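Local coordinates for putative curved DNA-binding protein (Chaetomium thermophilum var. thermophilum DSM 1495, PDB 4IPA) that probably acts in ribosome biogenesis as an Arx1 protein of the methionine aminopeptidase-like M24 family, and may bind DNA, at residues E377-E380 against I381-I384. Sequence-based numbering, arbitrary orientation.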
loop_
_atom_site.group_PDB
_atom_site.type_symbol
_atom_site.label_atom_id
_atom_site.label_comp_id
_atom_site.label_asym_id
_atom_site.label_seq_id
_atom_site.Cartn_x
_atom_site.Cartn_y
_atom_site.Cartn_z
ATOM N N GLU A 377 -25.398 7.890 -0.193
ATOM C CA GLU A 377 -26.479 8.808 -0.521
ATOM C C GLU A 377 -26.107 10.276 -0.328
ATOM O O GLU A 377 -26.778 11.161 -0.847
ATOM C CB GLU A 377 -27.741 8.435 0.259
ATOM C CG GLU A 377 -28.362 7.145 -0.272
ATOM C CD GLU A 377 -29.443 6.578 0.622
ATOM O OE1 GLU A 377 -29.723 7.168 1.688
ATOM O OE2 GLU A 377 -30.017 5.532 0.250
ATOM N N ASP A 378 -25.023 10.528 0.397
ATOM C CA ASP A 378 -24.598 11.894 0.656
ATOM C C ASP A 378 -24.314 12.618 -0.655
ATOM O O ASP A 378 -23.578 12.110 -1.503
ATOM C CB ASP A 378 -23.373 11.914 1.575
ATOM C CG ASP A 378 -22.863 13.317 1.831
ATOM O OD1 ASP A 378 -22.054 13.809 1.013
ATOM O OD2 ASP A 378 -23.274 13.927 2.843
ATOM N N GLU A 379 -24.913 13.797 -0.822
ATOM C CA GLU A 379 -24.821 14.538 -2.083
ATOM C C GLU A 379 -23.419 15.057 -2.367
ATOM O O GLU A 379 -22.964 15.022 -3.501
ATOM C CB GLU A 379 -25.819 15.706 -2.121
ATOM C CG GLU A 379 -27.173 15.366 -2.751
ATOM C CD GLU A 379 -27.062 14.903 -4.205
ATOM O OE1 GLU A 379 -26.330 15.551 -4.992
ATOM O OE2 GLU A 379 -27.709 13.885 -4.556
ATOM N N GLU A 380 -22.749 15.550 -1.335
ATOM C CA GLU A 380 -21.390 16.055 -1.471
ATOM C C GLU A 380 -20.486 14.957 -2.035
ATOM O O GLU A 380 -19.762 15.161 -3.012
ATOM C CB GLU A 380 -20.880 16.545 -0.111
ATOM C CG GLU A 380 -19.445 17.051 -0.109
ATOM C CD GLU A 380 -19.083 17.782 1.176
ATOM O OE1 GLU A 380 -19.775 17.579 2.200
ATOM O OE2 GLU A 380 -18.103 18.564 1.160
ATOM N N ILE A 381 -20.556 13.780 -1.434
ATOM C CA ILE A 381 -19.766 12.652 -1.900
ATOM C C ILE A 381 -20.122 12.182 -3.317
ATOM O O ILE A 381 -19.229 11.966 -4.138
ATOM C CB ILE A 381 -19.823 11.495 -0.897
ATOM C CG1 ILE A 381 -19.089 11.895 0.369
ATOM C CG2 ILE A 381 -19.181 10.248 -1.466
ATOM C CD1 ILE A 381 -19.190 10.861 1.444
ATOM N N LEU A 382 -21.411 12.040 -3.621
ATOM C CA LEU A 382 -21.806 11.616 -4.975
ATOM C C LEU A 382 -21.322 12.609 -6.032
ATOM O O LEU A 382 -20.983 12.230 -7.155
ATOM C CB LEU A 382 -23.322 11.410 -5.089
ATOM C CG LEU A 382 -23.907 10.274 -4.252
ATOM C CD1 LEU A 382 -25.422 10.332 -4.343
ATOM C CD2 LEU A 382 -23.387 8.912 -4.715
ATOM N N LYS A 383 -21.284 13.881 -5.658
ATOM C CA LYS A 383 -20.795 14.911 -6.558
ATOM C C LYS A 383 -19.278 14.779 -6.805
ATOM O O LYS A 383 -18.823 14.769 -7.954
ATOM C CB LYS A 383 -21.194 16.291 -6.035
ATOM C CG LYS A 383 -22.688 16.557 -6.061
ATOM C CD LYS A 383 -23.032 17.943 -5.505
ATOM C CE LYS A 383 -24.544 18.217 -5.557
ATOM N NZ LYS A 383 -24.905 19.554 -4.996
ATOM N N ILE A 384 -18.507 14.632 -5.735
ATOM C CA ILE A 384 -17.082 14.318 -5.861
ATOM C C ILE A 384 -16.831 13.121 -6.790
ATOM O O ILE A 384 -15.997 13.187 -7.692
ATOM C CB ILE A 384 -16.433 14.064 -4.488
ATOM C CG1 ILE A 384 -16.458 15.341 -3.644
ATOM C CG2 ILE A 384 -14.997 13.593 -4.650
ATOM C CD1 ILE A 384 -16.365 15.093 -2.158
#
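Asp378 OD1 accepts from the backbone N of Ile381 at 2.9 Å, the N-cap bond that opens the short helix 379-386, the last one modelled in the chain. The N-H points almost straight at the oxygen (166°) and meets it close to the line of its C-O bond. CG, anti to the backbone N (chi1 178°), lies on the side of the residue's backbone carbonyl carbon, which brings OD1 over to Ile381 N. The same oxygen lies 3.6 Å from Ile381 CG1, the two side chains crossing at roughly a right angle.

From the cap residue onward, the i to i+4 bonds run Leu382 N to Asp378 O, Lys383 N to Glu379 O and Ile384 N to Glu380 O, each 3.0 Å between the named atoms. Asp378 thus serves the helix start twice, through side chain and carbonyl.

On the exposed flank, Glu379 is bent at chi2 (-60°), which turns its carboxylate back toward extended Lys383. Opposite charges are near but no salt bridge closes: OE1 is 4.2 Å from Lys383 NZ, while the closer approach is to the methylene CE, at 3.3 Å from OE1. Glu380 lies alongside Ile384, pointing the same way, with CG 4.2 Å from CD1.

Outward from this turn, Leu199 of helix 193-205 touches Glu380 and Ile384 and its Val203 touches Ile381, while Val163 and Arg166 of helix 148-167 also meet the buried isoleucines. Replacing Asp378 by an alanine removes the carboxylate, and would probably leave Ile381 N without its capping acceptor and cost Lys202 its salt bridge to OD2, leaving that lysine the long, weak pairing with Glu380 OE1. The other oxygen of Glu380, OE2, forms a salt bridge with Lys195 NZ, one helical turn or so before Leu199 on helix 193-205.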